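Local atomic coordinates of listeriolysin O (Listeria monocytogenes, PDB entry 4CDB), a protein that lyses host cells by binding cholesterol-containing membranes, changing conformation, inserting and assembling into an oligomeric pore. Residues Q207-F213 with Q263-S269; K380-S386 with A424-I430. Residue numbers count along the deposited sequence, not the author numbering.

Interaction 1: Q207-F213 with Q263-S269. With NA (sodium ion), chain Q; NA (sodium ion), chain N.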
ATOM      1  N   GLN A 207      -7.047   3.615 -10.149  1.00 52.93           N
ATOM      2  CA  GLN A 207      -5.909   3.015  -9.460  1.00 55.21           C
ATOM      3  C   GLN A 207      -5.736   3.649  -8.084  1.00 55.54           C
ATOM      4  O   GLN A 207      -5.742   4.874  -7.954  1.00 54.51           O
ATOM      5  CB  GLN A 207      -4.627   3.178 -10.279  1.00 55.15           C
ATOM      6  CG  GLN A 207      -4.638   2.446 -11.610  1.00 53.66           C
ATOM      7  CD  GLN A 207      -3.270   2.403 -12.261  1.00 56.44           C
ATOM      8  OE1 GLN A 207      -2.384   1.670 -11.821  1.00 52.89           O
ATOM      9  NE2 GLN A 207      -3.091   3.191 -13.314  1.00 60.58           N
ATOM     10  N   GLU A 208      -5.590   2.817  -7.057  1.00 50.49           N
ATOM     11  CA  GLU A 208      -5.460   3.318  -5.693  1.00 49.31           C
ATOM     12  C   GLU A 208      -4.262   2.724  -4.960  1.00 47.66           C
ATOM     13  O   GLU A 208      -3.909   1.563  -5.160  1.00 44.40           O
ATOM     14  CB  GLU A 208      -6.744   3.073  -4.896  1.00 50.62           C
ATOM     15  CG  GLU A 208      -7.967   3.770  -5.471  1.00 58.59           C
ATOM     16  CD  GLU A 208      -9.144   3.797  -4.513  1.00 64.67           C
ATOM     17  OE1 GLU A 208      -9.414   2.766  -3.864  1.00 65.15           O
ATOM     18  OE2 GLU A 208      -9.804   4.853  -4.417  1.00 69.33           O
ATOM     19  N   GLU A 209      -3.639   3.536  -4.112  1.00 47.14           N
ATOM     20  CA  GLU A 209      -2.542   3.071  -3.272  1.00 45.76           C
ATOM     21  C   GLU A 209      -2.849   3.347  -1.804  1.00 43.25           C
ATOM     22  O   GLU A 209      -3.409   4.391  -1.462  1.00 41.55           O
ATOM     23  CB  GLU A 209      -1.228   3.744  -3.670  1.00 43.57           C
ATOM     24  CG  GLU A 209      -0.003   3.162  -2.976  1.00 48.73           C
ATOM     25  CD  GLU A 209       1.257   3.963  -3.239  1.00 58.75           C
ATOM     26  OE1 GLU A 209       1.151   5.184  -3.478  1.00 62.71           O
ATOM     27  OE2 GLU A 209       2.355   3.369  -3.205  1.00 63.83           O
ATOM     28  N   VAL A 210      -2.488   2.399  -0.943  1.00 38.27           N
ATOM     29  CA  VAL A 210      -2.665   2.561   0.494  1.00 39.37           C
ATOM     30  C   VAL A 210      -1.307   2.700   1.174  1.00 37.87           C
ATOM     31  O   VAL A 210      -0.399   1.899   0.939  1.00 37.52           O
ATOM     32  CB  VAL A 210      -3.446   1.384   1.098  1.00 39.08           C
ATOM     33  CG1 VAL A 210      -3.500   1.497   2.614  1.00 41.87           C
ATOM     34  CG2 VAL A 210      -4.847   1.348   0.523  1.00 37.36           C
ATOM     35  N   ILE A 211      -1.173   3.727   2.007  1.00 35.90           N
ATOM     36  CA  ILE A 211       0.088   4.021   2.673  1.00 35.48           C
ATOM     37  C   ILE A 211      -0.072   4.044   4.193  1.00 39.10           C
ATOM     38  O   ILE A 211      -1.024   4.626   4.716  1.00 36.65           O
ATOM     39  CB  ILE A 211       0.657   5.379   2.206  1.00 38.10           C
ATOM     40  CG1 ILE A 211       0.891   5.373   0.696  1.00 43.20           C
ATOM     41  CG2 ILE A 211       1.943   5.712   2.944  1.00 36.44           C
ATOM     42  CD1 ILE A 211       1.404   6.688   0.160  1.00 48.10           C
ATOM     43  N   SER A 212       0.856   3.398   4.894  1.00 39.06           N
ATOM     44  CA  SER A 212       0.913   3.463   6.349  1.00 40.29           C
ATOM     45  C   SER A 212       2.177   4.213   6.767  1.00 37.38           C
ATOM     46  O   SER A 212       3.292   3.760   6.500  1.00 37.77           O
ATOM     47  CB  SER A 212       0.905   2.056   6.948  1.00 43.69           C
ATOM     48  OG  SER A 212       0.838   2.100   8.362  1.00 54.03           O
ATOM     49  N   PHE A 213       2.004   5.362   7.413  1.00 35.13           N
ATOM     50  CA  PHE A 213       3.135   6.204   7.796  1.00 37.77           C
ATOM     51  C   PHE A 213       3.223   6.347   9.318  1.00 34.83           C
ATOM     52  O   PHE A 213       2.434   7.067   9.932  1.00 36.04           O
ATOM     53  CB  PHE A 213       3.019   7.577   7.124  1.00 44.48           C
ATOM     54  CG  PHE A 213       4.205   8.475   7.352  1.00 51.43           C
ATOM     55  CD1 PHE A 213       5.428   8.198   6.759  1.00 52.93           C
ATOM     56  CD2 PHE A 213       4.091   9.608   8.143  1.00 57.08           C
ATOM     57  CE1 PHE A 213       6.521   9.028   6.963  1.00 56.04           C
ATOM     58  CE2 PHE A 213       5.179  10.443   8.349  1.00 57.30           C
ATOM     59  CZ  PHE A 213       6.395  10.153   7.760  1.00 55.81           C
ATOM     60  N   GLN A 263       0.501   8.104  13.752  1.00 32.50           N
ATOM     61  CA  GLN A 263       0.359   7.297  12.544  1.00 31.61           C
ATOM     62  C   GLN A 263      -0.587   7.933  11.535  1.00 32.62           C
ATOM     63  O   GLN A 263      -1.678   8.384  11.885  1.00 34.76           O
ATOM     64  CB  GLN A 263      -0.114   5.880  12.882  1.00 30.32           C
ATOM     65  CG  GLN A 263      -0.163   4.948  11.673  1.00 40.91           C
ATOM     66  CD  GLN A 263      -0.470   3.510  12.044  1.00 48.31           C
ATOM     67  OE1 GLN A 263      -0.151   2.585  11.298  1.00 52.66           O
ATOM     68  NE2 GLN A 263      -1.100   3.316  13.197  1.00 47.95           N
ATOM     69  N   VAL A 264      -0.155   7.963  10.277  1.00 30.56           N
ATOM     70  CA  VAL A 264      -0.966   8.502   9.195  1.00 35.27           C
ATOM     71  C   VAL A 264      -1.244   7.415   8.165  1.00 32.19           C
ATOM     72  O   VAL A 264      -0.315   6.840   7.598  1.00 31.91           O
ATOM     73  CB  VAL A 264      -0.254   9.675   8.495  1.00 36.57           C
ATOM     74  CG1 VAL A 264      -1.125  10.235   7.385  1.00 40.52           C
ATOM     75  CG2 VAL A 264       0.092  10.759   9.500  1.00 35.95           C
ATOM     76  N   TYR A 265      -2.522   7.120   7.941  1.00 30.76           N
ATOM     77  CA  TYR A 265      -2.916   6.209   6.874  1.00 35.43           C
ATOM     78  C   TYR A 265      -3.353   7.022   5.661  1.00 40.97           C
ATOM     79  O   TYR A 265      -4.087   8.002   5.798  1.00 41.26           O
ATOM     80  CB  TYR A 265      -4.048   5.286   7.325  1.00 36.87           C
ATOM     81  CG  TYR A 265      -3.613   4.166   8.243  1.00 38.14           C
ATOM     82  CD1 TYR A 265      -3.078   2.990   7.731  1.00 37.65           C
ATOM     83  CD2 TYR A 265      -3.752   4.277   9.620  1.00 43.56           C
ATOM     84  CE1 TYR A 265      -2.683   1.959   8.567  1.00 38.86           C
ATOM     85  CE2 TYR A 265      -3.361   3.253  10.464  1.00 46.49           C
ATOM     86  CZ  TYR A 265      -2.828   2.098   9.933  1.00 46.66           C
ATOM     87  OH  TYR A 265      -2.440   1.082  10.777  1.00 51.28           O
ATOM     88  N   LEU A 266      -2.903   6.615   4.479  1.00 39.60           N
ATOM     89  CA  LEU A 266      -3.192   7.359   3.256  1.00 45.87           C
ATOM     90  C   LEU A 266      -3.888   6.507   2.204  1.00 45.82           C
ATOM     91  O   LEU A 266      -3.580   5.325   2.043  1.00 46.08           O
ATOM     92  CB  LEU A 266      -1.907   7.940   2.665  1.00 43.85           C
ATOM     93  CG  LEU A 266      -1.215   9.038   3.470  1.00 49.63           C
ATOM     94  CD1 LEU A 266       0.069   9.466   2.784  1.00 52.26           C
ATOM     95  CD2 LEU A 266      -2.146  10.221   3.655  1.00 52.26           C
ATOM     96  N   LYS A 267      -4.826   7.122   1.493  1.00 48.02           N
ATOM     97  CA  LYS A 267      -5.481   6.492   0.357  1.00 51.83           C
ATOM     98  C   LYS A 267      -5.312   7.379  -0.872  1.00 51.63           C
ATOM     99  O   LYS A 267      -6.064   8.335  -1.068  1.00 56.42           O
ATOM    100  CB  LYS A 267      -6.966   6.268   0.649  1.00 52.01           C
ATOM    101  CG  LYS A 267      -7.765   5.667  -0.499  1.00 50.99           C
ATOM    102  CD  LYS A 267      -9.015   6.492  -0.752  1.00 55.00           C
ATOM    103  CE  LYS A 267     -10.141   5.652  -1.323  1.00 55.60           C
ATOM    104  NZ  LYS A 267     -11.399   6.441  -1.431  1.00 56.53           N
ATOM    105  N   LEU A 268      -4.307   7.073  -1.685  1.00 50.06           N
ATOM    106  CA  LEU A 268      -4.065   7.809  -2.922  1.00 48.31           C
ATOM    107  C   LEU A 268      -4.882   7.179  -4.045  1.00 52.59           C
ATOM    108  O   LEU A 268      -4.925   5.957  -4.169  1.00 56.47           O
ATOM    109  CB  LEU A 268      -2.575   7.788  -3.276  1.00 44.34           C
ATOM    110  CG  LEU A 268      -1.667   8.897  -2.732  1.00 45.79           C
ATOM    111  CD1 LEU A 268      -1.949   9.211  -1.270  1.00 46.78           C
ATOM    112  CD2 LEU A 268      -0.208   8.507  -2.913  1.00 46.70           C
ATOM    113  N   SER A 269      -5.534   8.009  -4.856  1.00 49.30           N
ATOM    114  CA  SER A 269      -6.406   7.504  -5.912  1.00 52.90           C
ATOM    115  C   SER A 269      -6.412   8.389  -7.155  1.00 58.32           C
ATOM    116  O   SER A 269      -6.230   9.605  -7.067  1.00 56.36           O
ATOM    117  CB  SER A 269      -7.835   7.337  -5.387  1.00 57.09           C
ATOM    118  OG  SER A 269      -8.355   8.567  -4.918  1.00 64.84           O
TER
HETATM  119 NA    NA Q1542       3.617   5.876  -2.941  1.00 84.59          NA
HETATM  120 NA    NA N1539      -1.548  -1.013   9.728  1.00 56.28          NA
HETATM  121  O   HOH W   1       0.961  -0.806   9.191  1.00 40.98           O
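Strands 207-213 and 263-269 run antiparallel at 162°, their axes 4.6 Å apart. Gln207 turns its amide away from the partner strand, and NE2 is hydrogen-bonded to the carbonyls of Ser272 and Ser274. Glu208 faces Ser269 in a non-hydrogen-bonded pair. Its OE2 forms a long salt bridge with Lys267 NZ (3.7 Å), while OE1 accepts a hydrogen bond from Asn197 N. At Glu209 the carboxylate serves a sodium ion, OE1 lying 2.6 Å and OE2 2.8 Å from NA of chain Q, with Asp282 as a further ligand; Glu209 N donates a hydrogen bond to Leu268 O at 2.7 Å. Ile211 is branched and apolar, as a buried strand position favours: its CB meets Leu266 CB at 3.7 Å, its CD1 meets Leu268 CD2 at 3.9 Å, and its O accepts from Leu266 N at 2.7 Å. The small Ser212 leaves room for the Tyr265 ring. Water 1 lies 3.0 Å from Ser212 OG; NA of chain N is bound by the O of water 1 at 2.6 Å, by Tyr265 OH at 2.5 Å, and by Gln78 and Phe183. Phe213 N to Val264 O and Val264 N to Phe213 O are both 2.8 Å. The ladder lies in the large bent sheet of the cytolysin, between strands 165-172 and 303-310, with helix 277-286, which overlaps a segment that becomes a transmembrane strand in the pore, packed over Glu209 and Leu268.

Interaction 2: K380-S386 with A424-I430; sequences KINIDHS and AHFTSSI
A cis peptide bond between Ala424 and His425 leads into this antiparallel ladder, and the His425 side chain (chi1 t) reaches strand 380-385. There His425 NE2 donates to Asp384 OD2 at 3.2 Å and, weakly, to Asp384 OD1 at 3.4 Å, an imidazole-carboxylate bond with Asp384 at chi1 t. The axes of the extended strands lie 4.5 Å apart at 166°. Hydrogen-bonded pairs are Ile381/Ile430, Ile383/Ser428 and His385/Phe426; Asn382/Ser429 and Asp384/Thr427 are the non-hydrogen-bonded ones. Bonds run from Ile381 N to Ile430 O (2.9 Å), Ile430 N to Ile381 O (2.8 Å), Ile383 N to Ser428 O (2.8 Å), Ser428 N to Ile383 O (a longer 3.2 Å), His385 N to Phe426 O (2.7 Å) and Phe426 N to His385 O (2.9 Å). The ladder belongs to a beta sandwich: Ile381, Ile383, His385, Phe426, Ser428 and Ile430 share one mainly apolar face, where strand 391-402 of the opposing sheet supplies Phe393, Ile395 and Trp397, and Trp415 packs against Ile383, Phe426, Ser428 and Ile430. Bulky apolar groups suit that interior: Ile381 CB to Ile430 CB 4.0 Å, Ile383 CG2 to Phe426 CE2 4.1 Å. His385 meets the Tyr389 ring, its NE2 weakly hydrogen-bonded to Lys422 O. The other face is polar: Ser429 OG (chi1 m) donates to Asn382 OD1 at 2.8 Å, while Asn382 ND2 is hydrogen-bonded to OD1 of Asn468 and Asn470 on parallel strand 468-475.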
ATOM      1  N   LYS A 380      -7.391  10.622 -35.918  1.00 47.37           N
ATOM      2  CA  LYS A 380      -7.899  10.946 -37.244  1.00 46.46           C
ATOM      3  C   LYS A 380      -6.764  11.045 -38.255  1.00 45.83           C
ATOM      4  O   LYS A 380      -5.657  11.473 -37.921  1.00 46.95           O
ATOM      5  CB  LYS A 380      -8.678  12.265 -37.212  1.00 44.55           C
ATOM      6  CG  LYS A 380      -9.913  12.246 -36.320  1.00 46.55           C
ATOM      7  CD  LYS A 380     -10.580  13.614 -36.263  1.00 45.11           C
ATOM      8  CE  LYS A 380     -10.965  14.092 -37.652  1.00 44.43           C
ATOM      9  NZ  LYS A 380     -11.619  15.428 -37.625  1.00 49.19           N
ATOM     10  N   ILE A 381      -7.039  10.632 -39.488  1.00 41.81           N
ATOM     11  CA  ILE A 381      -6.129  10.887 -40.595  1.00 41.30           C
ATOM     12  C   ILE A 381      -6.778  11.897 -41.533  1.00 42.07           C
ATOM     13  O   ILE A 381      -7.816  11.620 -42.137  1.00 46.10           O
ATOM     14  CB  ILE A 381      -5.782   9.607 -41.370  1.00 41.01           C
ATOM     15  CG1 ILE A 381      -5.164   8.571 -40.434  1.00 42.32           C
ATOM     16  CG2 ILE A 381      -4.821   9.916 -42.508  1.00 35.73           C
ATOM     17  CD1 ILE A 381      -4.701   7.317 -41.144  1.00 44.07           C
ATOM     18  N   ASN A 382      -6.166  13.071 -41.641  1.00 38.46           N
ATOM     19  CA  ASN A 382      -6.728  14.154 -42.436  1.00 39.55           C
ATOM     20  C   ASN A 382      -6.059  14.255 -43.803  1.00 38.68           C
ATOM     21  O   ASN A 382      -4.861  14.524 -43.901  1.00 33.33           O
ATOM     22  CB  ASN A 382      -6.614  15.476 -41.674  1.00 43.43           C
ATOM     23  CG  ASN A 382      -7.201  15.391 -40.276  1.00 48.38           C
ATOM     24  OD1 ASN A 382      -8.322  14.920 -40.089  1.00 50.24           O
ATOM     25  ND2 ASN A 382      -6.435  15.832 -39.284  1.00 46.57           N
ATOM     26  N   ILE A 383      -6.840  14.028 -44.856  1.00 42.34           N
ATOM     27  CA  ILE A 383      -6.320  14.043 -46.219  1.00 41.79           C
ATOM     28  C   ILE A 383      -6.616  15.367 -46.910  1.00 42.68           C
ATOM     29  O   ILE A 383      -7.752  15.843 -46.895  1.00 45.23           O
ATOM     30  CB  ILE A 383      -6.933  12.915 -47.073  1.00 44.85           C
ATOM     31  CG1 ILE A 383      -6.731  11.561 -46.397  1.00 50.18           C
ATOM     32  CG2 ILE A 383      -6.332  12.915 -48.474  1.00 44.63           C
ATOM     33  CD1 ILE A 383      -5.284  11.196 -46.199  1.00 54.38           C
ATOM     34  N   ASP A 384      -5.593  15.955 -47.522  1.00 42.34           N
ATOM     35  CA  ASP A 384      -5.773  17.173 -48.300  1.00 44.49           C
ATOM     36  C   ASP A 384      -5.078  17.056 -49.652  1.00 43.09           C
ATOM     37  O   ASP A 384      -3.854  16.963 -49.729  1.00 43.79           O
ATOM     38  CB  ASP A 384      -5.242  18.389 -47.537  1.00 52.13           C
ATOM     39  CG  ASP A 384      -5.651  19.702 -48.177  1.00 61.67           C
ATOM     40  OD1 ASP A 384      -5.062  20.071 -49.214  1.00 63.12           O
ATOM     41  OD2 ASP A 384      -6.562  20.366 -47.640  1.00 65.26           O
ATOM     42  N   HIS A 385      -5.874  17.058 -50.717  1.00 43.64           N
ATOM     43  CA  HIS A 385      -5.352  16.977 -52.076  1.00 38.69           C
ATOM     44  C   HIS A 385      -5.613  18.291 -52.804  1.00 39.39           C
ATOM     45  O   HIS A 385      -6.763  18.665 -53.030  1.00 43.77           O
ATOM     46  CB  HIS A 385      -6.005  15.805 -52.818  1.00 37.20           C
ATOM     47  CG  HIS A 385      -5.723  15.773 -54.291  1.00 36.32           C
ATOM     48  ND1 HIS A 385      -4.626  16.382 -54.861  1.00 37.44           N
ATOM     49  CD2 HIS A 385      -6.404  15.195 -55.309  1.00 37.53           C
ATOM     50  CE1 HIS A 385      -4.645  16.184 -56.169  1.00 36.99           C
ATOM     51  NE2 HIS A 385      -5.711  15.467 -56.465  1.00 36.66           N
ATOM     52  N   SER A 386      -4.539  18.988 -53.164  1.00 40.94           N
ATOM     53  CA  SER A 386      -4.650  20.252 -53.883  1.00 42.84           C
ATOM     54  C   SER A 386      -3.684  20.306 -55.063  1.00 40.98           C
ATOM     55  O   SER A 386      -3.349  21.385 -55.554  1.00 46.79           O
ATOM     56  CB  SER A 386      -4.399  21.432 -52.942  1.00 48.81           C
ATOM     57  OG  SER A 386      -3.048  21.469 -52.517  1.00 52.52           O
ATOM     58  N   ALA A 424      -8.462  17.676 -57.234  1.00 39.21           N
ATOM     59  CA  ALA A 424      -8.398  18.797 -56.303  1.00 44.46           C
ATOM     60  C   ALA A 424      -9.632  19.662 -56.528  1.00 45.52           C
ATOM     61  O   ALA A 424     -10.099  19.780 -57.662  1.00 47.58           O
ATOM     62  CB  ALA A 424      -7.132  19.601 -56.541  1.00 47.30           C
ATOM     63  N   HIS A 425     -10.170  20.268 -55.470  1.00 46.71           N
ATOM     64  CA  HIS A 425      -9.618  20.192 -54.122  1.00 49.02           C
ATOM     65  C   HIS A 425     -10.336  19.117 -53.312  1.00 52.16           C
ATOM     66  O   HIS A 425     -11.548  19.188 -53.111  1.00 60.17           O
ATOM     67  CB  HIS A 425      -9.747  21.553 -53.435  1.00 53.90           C
ATOM     68  CG  HIS A 425      -9.152  21.601 -52.063  1.00 59.52           C
ATOM     69  ND1 HIS A 425      -9.856  22.045 -50.963  1.00 65.99           N
ATOM     70  CD2 HIS A 425      -7.920  21.266 -51.611  1.00 60.05           C
ATOM     71  CE1 HIS A 425      -9.083  21.980 -49.894  1.00 65.41           C
ATOM     72  NE2 HIS A 425      -7.904  21.510 -50.258  1.00 64.32           N
ATOM     73  N   PHE A 426      -9.583  18.124 -52.848  1.00 46.35           N
ATOM     74  CA  PHE A 426     -10.169  17.002 -52.127  1.00 49.46           C
ATOM     75  C   PHE A 426      -9.762  16.982 -50.654  1.00 47.25           C
ATOM     76  O   PHE A 426      -8.578  17.071 -50.323  1.00 43.88           O
ATOM     77  CB  PHE A 426      -9.802  15.678 -52.803  1.00 44.28           C
ATOM     78  CG  PHE A 426     -10.273  14.466 -52.053  1.00 46.30           C
ATOM     79  CD1 PHE A 426     -11.615  14.119 -52.042  1.00 47.51           C
ATOM     80  CD2 PHE A 426      -9.375  13.670 -51.361  1.00 45.91           C
ATOM     81  CE1 PHE A 426     -12.053  13.003 -51.349  1.00 46.86           C
ATOM     82  CE2 PHE A 426      -9.805  12.553 -50.667  1.00 43.44           C
ATOM     83  CZ  PHE A 426     -11.146  12.219 -50.662  1.00 43.77           C
ATOM     84  N   THR A 427     -10.756  16.875 -49.779  1.00 46.98           N
ATOM     85  CA  THR A 427     -10.521  16.782 -48.343  1.00 54.54           C
ATOM     86  C   THR A 427     -11.411  15.711 -47.723  1.00 54.00           C
ATOM     87  O   THR A 427     -12.575  15.565 -48.097  1.00 55.19           O
ATOM     88  CB  THR A 427     -10.782  18.122 -47.628  1.00 59.44           C
ATOM     89  OG1 THR A 427     -12.086  18.606 -47.975  1.00 64.88           O
ATOM     90  CG2 THR A 427      -9.739  19.155 -48.022  1.00 59.41           C
ATOM     91  N   SER A 428     -10.851  14.965 -46.776  1.00 48.56           N
ATOM     92  CA  SER A 428     -11.589  13.927 -46.067  1.00 48.91           C
ATOM     93  C   SER A 428     -10.838  13.518 -44.805  1.00 44.38           C
ATOM     94  O   SER A 428      -9.620  13.674 -44.722  1.00 47.14           O
ATOM     95  CB  SER A 428     -11.812  12.710 -46.968  1.00 54.23           C
ATOM     96  OG  SER A 428     -12.646  11.755 -46.338  1.00 60.08           O
ATOM     97  N   SER A 429     -11.569  12.997 -43.825  1.00 39.90           N
ATOM     98  CA  SER A 429     -10.960  12.549 -42.577  1.00 41.51           C
ATOM     99  C   SER A 429     -11.309  11.097 -42.275  1.00 43.96           C
ATOM    100  O   SER A 429     -12.481  10.714 -42.286  1.00 48.94           O
ATOM    101  CB  SER A 429     -11.388  13.441 -41.407  1.00 44.57           C
ATOM    102  OG  SER A 429     -10.785  14.721 -41.485  1.00 50.04           O
ATOM    103  N   ILE A 430     -10.287  10.293 -42.009  1.00 44.39           N
ATOM    104  CA  ILE A 430     -10.489   8.903 -41.621  1.00 49.17           C
ATOM    105  C   ILE A 430     -10.491   8.788 -40.099  1.00 46.56           C
ATOM    106  O   ILE A 430      -9.535   9.194 -39.440  1.00 44.33           O
ATOM    107  CB  ILE A 430      -9.384   8.000 -42.185  1.00 47.44           C
ATOM    108  CG1 ILE A 430      -9.227   8.229 -43.688  1.00 45.41           C
ATOM    109  CG2 ILE A 430      -9.685   6.541 -41.883  1.00 46.90           C
ATOM    110  CD1 ILE A 430      -8.087   7.453 -44.301  1.00 42.00           C
TER

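How the interactions relate
Interaction 1 closes before interaction 2 opens along the chain, and their centres lie about 50 Å apart, the nearest atoms about 24 Å. They share no sheet: 207-213 with 263-269 belongs to the large antiparallel sheet near the centre of the elongated molecule, 380-386 with 424-430 to the beta sandwich far from it. The long strand 362-385 ends in that sandwich. The separation is consistent with a division of work: interaction 1 adjoins the segments that become transmembrane beta strands, whereas the sandwich domain also carries the conserved undecapeptide and the cholesterol-binding pair Thr477 and Leu478. Membrane recognition and pore insertion thus probably rely on distant parts of one chain.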